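Long-range contacts in RTX-adhesin (Marinomonas primoryensis, PDB 5IRB), which forms a row of three calcium-binding beta-sandwich domains in a giant adhesin that attaches its Antarctic bacterium to diatoms and ice: residues R80-V86 with A98-F104; T286-V292 with T304-H310; N182-V188 with G200-H206. All blocks are in the same frame, centred on the assembly; numbering follows the deposited sequence.

Overall arrangement
The three contacts are the same element repeated in three successive beta-sandwich domains. Each pairs the fourth and fifth strands of a five-stranded mixed sheet, a beta hairpin of strands 81-89 and 95-106 (contact 1), 183-191 and 197-208 (contact 3), or 287-295 and 301-312 (contact 2). Along the chain they run in series, contact 1, then 3, then 2, without touching. Centres of contacts 1 and 3 lie about 47 Å apart, those of 3 and 2 about 48 Å, and those of 1 and 2 about 95 Å. Contact 3 lies near the chain's centre, with contacts 1 and 2 on opposite sides of it. This nearly linear spacing is consistent with an extended, rod-like segment.

Contact 1 (R80-V86 with A98-F104); sequences RIVDASV and ADSTESF. With CA (calcium ion), chain H.
Strands 81-86 and 98-103 run antiparallel, their axes 4.4 Å apart at closest and 164° between directions. Ile-81 faces Ser-103, Asp-83 Thr-101 and Ser-85 Asp-99 as non-hydrogen-bonded pairs; Val-82/Glu-102, Ala-84/Ser-100 and Val-86/Ala-98 are hydrogen-bonded pairs. The shortest backbone bond is Val-82 N to Glu-102 O, 2.7 Å; Ala-98 N to Val-86 O closes the far end at 3.0 Å. Arg-80, just before the strand (phi/psi 53°/41°), accepts a hydrogen bond from Phe-104 N on its O (3.0 Å). Phe-104 (chi1 p) lays one ring face under Arg-80 CA, and its CE1 meets Val-82 CG2 at 3.8 Å. On the sheet face carrying Ile-81, Asp-83 and Thr-101, Ile-81 CG2 touches Thr-101 CB (3.7 Å). Ile-81 O binds calcium at 2.4 Å, with Asp-77, Asp-79 and three waters, two of which donate to Asp-83 OD2. In this beta-sandwich hairpin, Val-82, Ala-84 and Val-86 pack on strand 43-50, Ala-84 and Val-86 also on strand 8-12, while Val-82 and Phe-104 meet Leu-74 of helix 71-76.

Contact 2 (T286-V292 with T304-H310); sequences TAFDAVV and TTGSSTH. With CA (calcium ion), chain L; CA (calcium ion), chain E.
This antiparallel beta hairpin closes the C-terminal beta-sandwich domain of the construct. Strands 287-292 and 304-309 approach to 4.6 Å between axes, at 158° between directions. Phe-288/Ser-308, Ala-290/Gly-306 and Val-292/Thr-304 are the hydrogen-bonded pairs, each linked by two backbone N-H...O bonds, from Ala-290 N to Gly-306 O at 2.7 Å up to Phe-288 N to Ser-308 O at 2.9 Å; Ala-287/Thr-309, Asp-289/Ser-307 and Val-291/Thr-305 are non-hydrogen-bonded. His-310 N extends the pattern to Thr-286 O (2.8 Å).

On the inner face, Phe-288 takes chi1 p with chi2 80°, which swings its ring across to the partner strand: Ser-308 (t) sets CB over the ring face, 4.3 Å from the centroid, a CH-pi contact. His-310, also p (chi2 -84°), folds back so that Thr-286 CA lies 4.0 Å from its ring centroid, over the face, while its CE1 reaches the Phe-288 edge, 4.1 Å from CE2. His-310 NE2 is hydrogen-bonded to Leu-282 O, tying the hairpin to helix 279-284. Gly-306 has no side chain beside Ala-290, and Phe-288, Ala-290 and Val-292 pack on strand 253-258.

The opposite face carries Ala-287, whose CB meets Thr-309 CG2 at 3.7 Å, and Val-291 (t), whose CG2 lies 3.8 Å from Thr-305 OG1. Backbone oxygens anchor two calcium ions: Ala-287 O at 2.3 Å, with Asp-285, and Thr-309 O at 2.3 Å, with Asp-226 and four waters. Asp-289 and Ser-307, both m, are joined by a very short hydrogen bond, Ser-307 OG to Asp-289 OD1, 2.5 Å.

Contact 3 (N182-V188 with G200-H206); sequences NSFQVSV and GTTTSTH. With CA (calcium ion), chain J; CA (calcium ion), chain G.
Calcium is bound through backbone oxygens at one end of this hairpin: Ser-183 O at 2.3 Å, in a site shared with Asp-181, and Thr-205 O at 2.4 Å, in a site shared with Asp-123 and four waters. Two of those waters also hydrogen-bond Ser-204 OG and Thr-205 OG1. Between the strands, His-206 N donates to Asn-182 O and Val-188 N to Gly-200 O, both 2.8 Å. Phe-184/Ser-204, Val-186/Thr-202 and Val-188/Gly-200 are the hydrogen-bonded pairs, alternating with Ser-183/Thr-205, Gln-185/Thr-203 and Ser-187/Thr-201. Strands 183-188 and 200-205 are antiparallel, 160° between directions, with axes 4.7 Å apart at closest. A water bridges Gln-185 OE1 (2.7 Å) and Thr-203 OG1 (2.9 Å), although the Gln-185 side chain is poorly ordered.

On the buried face Phe-184 (chi1 p, chi2 83°) lies under Ser-204 CB, 4.3 Å from the ring centroid, and His-206 (p, chi2 -91°) takes Asn-182 CA over its face at 3.7 Å from the centroid. The two rings meet edge to edge, Phe-184 CE2 to His-206 CE1, 4.1 Å. This hairpin belongs to the middle beta-sandwich domain: Val-186 touches Ile-114 and Val-116 of strand 112-116 and Val-150 and Met-152 of strand 149-154, Phe-184 meets Ile-154, and His-206 NE2 is hydrogen-bonded to Leu-178 O of helix 175-180.

Contact 1 (R80-V86 with A98-F104)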
loop_
_atom_site.group_PDB
_atom_site.type_symbol
_atom_site.label_atom_id
_atom_site.label_comp_id
_atom_site.label_asym_id
_atom_site.label_seq_id
_atom_site.Cartn_x
_atom_site.Cartn_y
_atom_site.Cartn_z
ATOM N N ARG A 80 11.308 32.026 -14.206
ATOM C CA ARG A 80 12.483 31.146 -14.147
ATOM C C ARG A 80 13.579 31.624 -15.113
ATOM O O ARG A 80 14.198 30.832 -15.822
ATOM C CB ARG A 80 12.102 29.680 -14.427
ATOM C CG ARG A 80 11.451 28.939 -13.226
ATOM C CD ARG A 80 9.977 29.256 -13.055
ATOM N NE ARG A 80 9.337 28.372 -12.070
ATOM C CZ ARG A 80 9.324 28.580 -10.754
ATOM N NH1 ARG A 80 9.904 29.657 -10.232
ATOM N NH2 ARG A 80 8.725 27.718 -9.949
ATOM N N ILE A 81 13.771 32.940 -15.154
ATOM C CA ILE A 81 14.846 33.551 -15.947
ATOM C C ILE A 81 15.599 34.551 -15.099
ATOM O O ILE A 81 14.989 35.417 -14.471
ATOM C CB ILE A 81 14.324 34.279 -17.207
ATOM C CG1 ILE A 81 13.629 33.315 -18.161
ATOM C CG2 ILE A 81 15.466 34.972 -17.952
ATOM C CD1 ILE A 81 12.760 34.034 -19.152
ATOM N N VAL A 82 16.919 34.400 -15.070
ATOM C CA VAL A 82 17.804 35.389 -14.486
ATOM C C VAL A 82 18.061 36.480 -15.547
ATOM O O VAL A 82 18.536 36.167 -16.633
ATOM C CB VAL A 82 19.132 34.760 -14.046
ATOM C CG1 VAL A 82 20.082 35.845 -13.519
ATOM C CG2 VAL A 82 18.906 33.672 -12.997
ATOM N N ASP A 83 17.754 37.741 -15.238
ATOM C CA ASP A 83 18.149 38.861 -16.108
ATOM C C ASP A 83 19.475 39.448 -15.629
ATOM O O ASP A 83 19.645 39.735 -14.442
ATOM C CB ASP A 83 17.069 39.957 -16.149
ATOM C CG ASP A 83 15.688 39.430 -16.569
ATOM O OD1 ASP A 83 15.574 38.711 -17.592
ATOM O OD2 ASP A 83 14.695 39.762 -15.882
ATOM N N ALA A 84 20.403 39.654 -16.557
ATOM C CA ALA A 84 21.719 40.137 -16.179
ATOM C C ALA A 84 22.179 41.269 -17.084
ATOM O O ALA A 84 21.861 41.298 -18.267
ATOM C CB ALA A 84 22.715 39.002 -16.227
ATOM N N SER A 85 22.917 42.201 -16.513
ATOM C CA SER A 85 23.620 43.179 -17.334
ATOM C C SER A 85 24.997 43.505 -16.760
ATOM O O SER A 85 25.282 43.236 -15.580
ATOM C CB SER A 85 22.770 44.442 -17.495
ATOM O OG SER A 85 22.589 45.091 -16.250
ATOM N N VAL A 86 25.875 44.035 -17.614
ATOM C CA VAL A 86 27.222 44.371 -17.176
ATOM C C VAL A 86 27.655 45.733 -17.759
ATOM O O VAL A 86 27.287 46.078 -18.882
ATOM C CB VAL A 86 28.224 43.258 -17.558
ATOM C CG1 VAL A 86 28.312 43.093 -19.065
ATOM C CG2 VAL A 86 29.613 43.507 -16.930
ATOM N N ALA A 98 26.617 45.337 -21.715
ATOM C CA ALA A 98 25.886 44.253 -22.385
ATOM C C ALA A 98 24.794 43.681 -21.481
ATOM O O ALA A 98 24.780 43.970 -20.287
ATOM C CB ALA A 98 26.843 43.152 -22.817
ATOM N N ASP A 99 23.886 42.900 -22.078
ATOM C CA ASP A 99 22.781 42.243 -21.385
ATOM C C ASP A 99 22.861 40.740 -21.578
ATOM O O ASP A 99 23.493 40.263 -22.510
ATOM C CB ASP A 99 21.406 42.680 -21.923
ATOM C CG ASP A 99 21.060 44.107 -21.591
ATOM O OD1 ASP A 99 21.316 44.547 -20.450
ATOM O OD2 ASP A 99 20.499 44.786 -22.478
ATOM N N SER A 100 22.158 39.994 -20.734
ATOM C CA SER A 100 22.058 38.565 -20.954
ATOM C C SER A 100 20.921 38.004 -20.110
ATOM O O SER A 100 20.431 38.664 -19.186
ATOM C CB SER A 100 23.371 37.866 -20.602
ATOM O OG SER A 100 23.347 36.516 -21.023
ATOM N N THR A 101 20.510 36.790 -20.428
ATOM C CA THR A 101 19.527 36.100 -19.611
ATOM C C THR A 101 19.976 34.659 -19.467
ATOM O O THR A 101 20.791 34.174 -20.262
ATOM C CB THR A 101 18.100 36.137 -20.201
ATOM O OG1 THR A 101 18.103 35.466 -21.462
ATOM C CG2 THR A 101 17.600 37.584 -20.378
ATOM N N GLU A 102 19.426 33.994 -18.444
ATOM C CA GLU A 102 19.651 32.590 -18.179
ATOM C C GLU A 102 18.374 31.986 -17.610
ATOM O O GLU A 102 17.902 32.375 -16.544
ATOM C CB GLU A 102 20.814 32.406 -17.194
ATOM C CG GLU A 102 21.263 30.957 -17.017
ATOM C CD GLU A 102 21.776 30.351 -18.297
ATOM O OE1 GLU A 102 22.197 31.117 -19.184
ATOM O OE2 GLU A 102 21.751 29.106 -18.421
ATOM N N SER A 103 17.804 31.053 -18.352
ATOM C CA SER A 103 16.660 30.298 -17.866
ATOM C C SER A 103 17.108 29.087 -17.064
ATOM O O SER A 103 18.236 28.602 -17.196
ATOM C CB SER A 103 15.771 29.863 -19.025
ATOM O OG SER A 103 16.392 28.853 -19.792
ATOM N N PHE A 104 16.229 28.630 -16.185
ATOM C CA PHE A 104 16.539 27.487 -15.343
ATOM C C PHE A 104 15.237 26.790 -15.000
ATOM O O PHE A 104 14.154 27.299 -15.304
ATOM C CB PHE A 104 17.315 27.909 -14.096
ATOM C CG PHE A 104 16.599 28.907 -13.250
ATOM C CD1 PHE A 104 16.639 30.260 -13.563
ATOM C CD2 PHE A 104 15.880 28.503 -12.141
ATOM C CE1 PHE A 104 15.979 31.182 -12.792
ATOM C CE2 PHE A 104 15.215 29.419 -11.365
ATOM C CZ PHE A 104 15.260 30.767 -11.692
HETATM CA CA CA H . 12.993 36.540 -13.886
HETATM O O HOH W 1 12.856 37.868 -15.961
HETATM O O HOH W 2 14.361 38.547 -13.101
HETATM O O HOH W 3 10.880 37.665 -13.055
#

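Contact 2 (T286-V292 with T304-H310)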
loop_
_atom_site.group_PDB
_atom_site.type_symbol
_atom_site.label_atom_id
_atom_site.label_comp_id
_atom_site.label_asym_id
_atom_site.label_seq_id
_atom_site.Cartn_x
_atom_site.Cartn_y
_atom_site.Cartn_z
ATOM N N THR A 286 -27.633 -48.094 20.870
ATOM C CA THR A 286 -28.755 -47.405 21.504
ATOM C C THR A 286 -28.551 -45.911 21.809
ATOM O O THR A 286 -29.412 -45.285 22.440
ATOM C CB THR A 286 -29.128 -48.117 22.804
ATOM O OG1 THR A 286 -27.972 -48.212 23.638
ATOM C CG2 THR A 286 -29.636 -49.533 22.511
ATOM N N ALA A 287 -27.424 -45.339 21.380
ATOM C CA ALA A 287 -27.175 -43.905 21.577
ATOM C C ALA A 287 -26.200 -43.379 20.528
ATOM O O ALA A 287 -25.243 -44.055 20.213
ATOM C CB ALA A 287 -26.644 -43.636 22.965
ATOM N N PHE A 288 -26.455 -42.207 19.954
ATOM C CA PHE A 288 -25.550 -41.698 18.926
ATOM C C PHE A 288 -25.682 -40.196 18.780
ATOM O O PHE A 288 -26.642 -39.590 19.268
ATOM C CB PHE A 288 -25.814 -42.402 17.593
ATOM C CG PHE A 288 -27.190 -42.171 17.056
ATOM C CD1 PHE A 288 -27.506 -41.005 16.382
ATOM C CD2 PHE A 288 -28.196 -43.099 17.294
ATOM C CE1 PHE A 288 -28.786 -40.784 15.910
ATOM C CE2 PHE A 288 -29.478 -42.889 16.827
ATOM C CZ PHE A 288 -29.788 -41.740 16.145
ATOM N N ASP A 289 -24.705 -39.595 18.111
ATOM C CA ASP A 289 -24.697 -38.165 17.888
ATOM C C ASP A 289 -25.065 -37.841 16.452
ATOM O O ASP A 289 -24.746 -38.594 15.523
ATOM C CB ASP A 289 -23.310 -37.575 18.184
ATOM C CG ASP A 289 -23.029 -37.492 19.663
ATOM O OD1 ASP A 289 -23.998 -37.531 20.448
ATOM O OD2 ASP A 289 -21.848 -37.398 20.044
ATOM N N ALA A 290 -25.723 -36.707 16.269
ATOM C CA ALA A 290 -25.885 -36.162 14.944
ATOM C C ALA A 290 -24.983 -34.927 14.899
ATOM O O ALA A 290 -25.069 -34.055 15.775
ATOM C CB ALA A 290 -27.353 -35.814 14.660
ATOM N N VAL A 291 -24.104 -34.865 13.903
ATOM C CA VAL A 291 -23.146 -33.757 13.800
ATOM C C VAL A 291 -23.361 -32.940 12.531
ATOM O O VAL A 291 -23.357 -33.486 11.432
ATOM C CB VAL A 291 -21.695 -34.248 13.840
ATOM C CG1 VAL A 291 -20.703 -33.054 13.772
ATOM C CG2 VAL A 291 -21.456 -35.040 15.101
ATOM N N VAL A 292 -23.611 -31.646 12.691
ATOM C CA VAL A 292 -23.784 -30.758 11.536
ATOM C C VAL A 292 -22.516 -29.923 11.316
ATOM O O VAL A 292 -21.967 -29.343 12.254
ATOM C CB VAL A 292 -25.008 -29.858 11.696
ATOM C CG1 VAL A 292 -25.077 -28.798 10.575
ATOM C CG2 VAL A 292 -26.284 -30.739 11.715
ATOM N N THR A 304 -21.719 -28.660 14.950
ATOM C CA THR A 304 -22.753 -28.549 15.956
ATOM C C THR A 304 -23.282 -29.970 16.236
ATOM O O THR A 304 -23.593 -30.731 15.304
ATOM C CB THR A 304 -23.924 -27.647 15.501
ATOM O OG1 THR A 304 -23.444 -26.353 15.143
ATOM C CG2 THR A 304 -24.966 -27.506 16.610
ATOM N N THR A 305 -23.372 -30.324 17.513
ATOM C CA THR A 305 -23.693 -31.699 17.870
ATOM C C THR A 305 -25.010 -31.791 18.652
ATOM O O THR A 305 -25.240 -31.026 19.593
ATOM C CB THR A 305 -22.531 -32.337 18.659
ATOM O OG1 THR A 305 -21.377 -32.408 17.811
ATOM C CG2 THR A 305 -22.877 -33.741 19.133
ATOM N N GLY A 306 -25.860 -32.730 18.240
ATOM C CA GLY A 306 -27.023 -33.145 19.017
ATOM C C GLY A 306 -26.926 -34.635 19.326
ATOM O O GLY A 306 -26.457 -35.433 18.509
ATOM N N SER A 307 -27.355 -35.011 20.524
ATOM C CA SER A 307 -27.129 -36.358 21.020
ATOM C C SER A 307 -28.471 -37.073 21.203
ATOM O O SER A 307 -29.466 -36.429 21.518
ATOM C CB SER A 307 -26.338 -36.306 22.328
ATOM O OG SER A 307 -24.977 -35.944 22.077
ATOM N N SER A 308 -28.508 -38.384 20.960
ATOM C CA SER A 308 -29.758 -39.135 20.966
ATOM C C SER A 308 -29.569 -40.443 21.694
ATOM O O SER A 308 -28.491 -41.023 21.651
ATOM C CB SER A 308 -30.263 -39.426 19.552
ATOM O OG SER A 308 -31.475 -40.170 19.591
ATOM N N THR A 309 -30.637 -40.898 22.346
ATOM C CA THR A 309 -30.694 -42.201 22.967
ATOM C C THR A 309 -32.027 -42.853 22.635
ATOM O O THR A 309 -33.038 -42.173 22.501
ATOM C CB THR A 309 -30.571 -42.120 24.504
ATOM O OG1 THR A 309 -31.546 -41.196 25.006
ATOM C CG2 THR A 309 -29.166 -41.660 24.913
ATOM N N HIS A 310 -32.026 -44.166 22.492
ATOM C CA HIS A 310 -33.283 -44.903 22.379
ATOM C C HIS A 310 -33.120 -46.269 23.016
ATOM O O HIS A 310 -32.013 -46.655 23.380
ATOM C CB HIS A 310 -33.717 -45.034 20.914
ATOM C CG HIS A 310 -32.762 -45.796 20.069
ATOM N ND1 HIS A 310 -31.649 -45.221 19.475
ATOM C CD2 HIS A 310 -32.716 -47.113 19.705
ATOM C CE1 HIS A 310 -30.995 -46.114 18.790
ATOM N NE2 HIS A 310 -31.611 -47.287 18.919
HETATM CA CA CA L . -23.396 -45.374 19.938
HETATM CA CA CA E . -34.786 -40.743 22.071
HETATM O O HOH W 4 -22.536 -26.596 12.634
HETATM O O HOH W 5 -33.915 -39.935 19.838
HETATM O O HOH W 6 -33.002 -38.971 22.271
HETATM O O HOH W 7 -34.238 -40.381 24.461
HETATM O O HOH W 8 -36.525 -38.888 22.069
HETATM O O HOH W 9 -22.486 -44.436 17.841
#

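Contact 3 (N182-V188 with G200-H206)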
loop_
_atom_site.group_PDB
_atom_site.type_symbol
_atom_site.label_atom_id
_atom_site.label_comp_id
_atom_site.label_asym_id
_atom_site.label_seq_id
_atom_site.Cartn_x
_atom_site.Cartn_y
_atom_site.Cartn_z
ATOM N N ASN A 182 -5.601 -4.795 12.410
ATOM C CA ASN A 182 -6.452 -4.783 11.221
ATOM C C ASN A 182 -6.427 -3.478 10.436
ATOM O O ASN A 182 -7.081 -3.356 9.398
ATOM C CB ASN A 182 -7.893 -5.146 11.586
ATOM C CG ASN A 182 -8.542 -4.157 12.538
ATOM O OD1 ASN A 182 -8.027 -3.070 12.791
ATOM N ND2 ASN A 182 -9.694 -4.547 13.080
ATOM N N SER A 183 -5.634 -2.522 10.911
ATOM C CA SER A 183 -5.448 -1.269 10.203
ATOM C C SER A 183 -4.012 -0.763 10.376
ATOM O O SER A 183 -3.552 -0.514 11.488
ATOM C CB SER A 183 -6.445 -0.220 10.686
ATOM O OG SER A 183 -6.288 0.966 9.925
ATOM N N PHE A 184 -3.318 -0.580 9.265
ATOM C CA PHE A 184 -1.947 -0.066 9.312
ATOM C C PHE A 184 -1.546 0.805 8.118
ATOM O O PHE A 184 -2.128 0.707 7.040
ATOM C CB PHE A 184 -0.984 -1.244 9.455
ATOM C CG PHE A 184 -1.137 -2.273 8.384
ATOM C CD1 PHE A 184 -0.513 -2.115 7.157
ATOM C CD2 PHE A 184 -1.926 -3.398 8.603
ATOM C CE1 PHE A 184 -0.662 -3.060 6.165
ATOM C CE2 PHE A 184 -2.080 -4.358 7.611
ATOM C CZ PHE A 184 -1.443 -4.177 6.385
ATOM N N GLN A 185 -0.562 1.677 8.328
ATOM C CA GLN A 185 0.032 2.445 7.245
ATOM C C GLN A 185 1.099 1.708 6.451
ATOM O O GLN A 185 1.862 0.907 7.004
ATOM C CB GLN A 185 0.622 3.746 7.757
ATOM C CG GLN A 185 -0.421 4.772 8.077
ATOM C CD GLN A 185 -0.036 6.139 7.542
ATOM O OE1 GLN A 185 -0.883 6.872 7.028
ATOM N NE2 GLN A 185 1.250 6.482 7.636
ATOM N N VAL A 186 1.042 1.904 5.135
ATOM C CA VAL A 186 2.059 1.451 4.194
ATOM C C VAL A 186 2.661 2.661 3.481
ATOM O O VAL A 186 1.921 3.524 3.013
ATOM C CB VAL A 186 1.467 0.488 3.162
ATOM C CG1 VAL A 186 2.536 -0.029 2.242
ATOM C CG2 VAL A 186 0.817 -0.699 3.892
ATOM N N SER A 187 3.989 2.731 3.398
ATOM C CA SER A 187 4.642 3.875 2.751
ATOM C C SER A 187 5.626 3.487 1.683
ATOM O O SER A 187 6.235 2.410 1.744
ATOM C CB SER A 187 5.404 4.713 3.767
ATOM O OG SER A 187 4.543 5.212 4.758
ATOM N N VAL A 188 5.859 4.430 0.774
ATOM C CA VAL A 188 6.873 4.283 -0.244
ATOM C C VAL A 188 7.740 5.522 -0.112
ATOM O O VAL A 188 7.242 6.640 -0.028
ATOM C CB VAL A 188 6.299 4.146 -1.696
ATOM C CG1 VAL A 188 5.395 5.322 -2.100
ATOM C CG2 VAL A 188 7.441 4.014 -2.688
ATOM N N GLY A 200 5.123 8.607 -0.134
ATOM C CA GLY A 200 3.688 8.439 -0.280
ATOM C C GLY A 200 3.220 7.417 0.736
ATOM O O GLY A 200 3.974 6.517 1.096
ATOM N N THR A 201 1.995 7.562 1.220
ATOM C CA THR A 201 1.447 6.621 2.197
ATOM C C THR A 201 -0.023 6.347 1.922
ATOM O O THR A 201 -0.711 7.159 1.284
ATOM C CB THR A 201 1.520 7.151 3.636
ATOM O OG1 THR A 201 0.521 8.171 3.791
ATOM C CG2 THR A 201 2.895 7.722 3.977
ATOM N N THR A 202 -0.511 5.244 2.469
ATOM C CA THR A 202 -1.914 4.871 2.361
ATOM C C THR A 202 -2.207 4.003 3.543
ATOM O O THR A 202 -1.291 3.434 4.159
ATOM C CB THR A 202 -2.258 4.073 1.078
ATOM O OG1 THR A 202 -3.675 4.019 0.909
ATOM C CG2 THR A 202 -1.722 2.659 1.144
ATOM N N THR A 203 -3.482 3.914 3.883
ATOM C CA THR A 203 -3.877 3.093 5.005
ATOM C C THR A 203 -4.590 1.836 4.513
ATOM O O THR A 203 -5.569 1.914 3.776
ATOM C CB THR A 203 -4.751 3.889 5.962
ATOM O OG1 THR A 203 -3.943 4.925 6.551
ATOM C CG2 THR A 203 -5.308 2.969 7.039
ATOM N N SER A 204 -4.082 0.678 4.915
ATOM C CA SER A 204 -4.721 -0.584 4.603
ATOM C C SER A 204 -5.551 -1.047 5.797
ATOM O O SER A 204 -5.071 -1.089 6.937
ATOM C CB SER A 204 -3.679 -1.640 4.235
ATOM O OG SER A 204 -4.297 -2.868 3.861
ATOM N N THR A 205 -6.799 -1.399 5.538
ATOM C CA THR A 205 -7.619 -1.943 6.595
ATOM C C THR A 205 -8.179 -3.276 6.120
ATOM O O THR A 205 -8.410 -3.478 4.917
ATOM C CB THR A 205 -8.767 -1.016 6.962
ATOM O OG1 THR A 205 -9.684 -0.940 5.865
ATOM C CG2 THR A 205 -8.244 0.382 7.326
ATOM N N HIS A 206 -8.420 -4.163 7.073
ATOM C CA HIS A 206 -9.066 -5.436 6.799
ATOM C C HIS A 206 -9.851 -5.854 8.037
ATOM O O HIS A 206 -9.791 -5.177 9.064
ATOM C CB HIS A 206 -8.036 -6.491 6.390
ATOM C CG HIS A 206 -7.063 -6.857 7.499
ATOM N ND1 HIS A 206 -5.852 -6.179 7.646
ATOM C CD2 HIS A 206 -7.115 -7.772 8.434
ATOM C CE1 HIS A 206 -5.219 -6.699 8.668
ATOM N NE2 HIS A 206 -5.953 -7.687 9.198
HETATM CA CA CA J . -3.115 -0.650 13.768
HETATM CA CA CA G . -8.561 -3.852 2.542
HETATM O O HOH W 10 -5.432 -1.168 13.644
HETATM O O HOH W 11 -2.713 7.037 5.056
HETATM O O HOH W 12 -5.788 -3.951 1.902
HETATM O O HOH W 13 -10.485 -2.428 3.571
HETATM O O HOH W 14 -8.038 -1.194 2.649
HETATM O O HOH W 15 -8.952 -3.880 0.247
#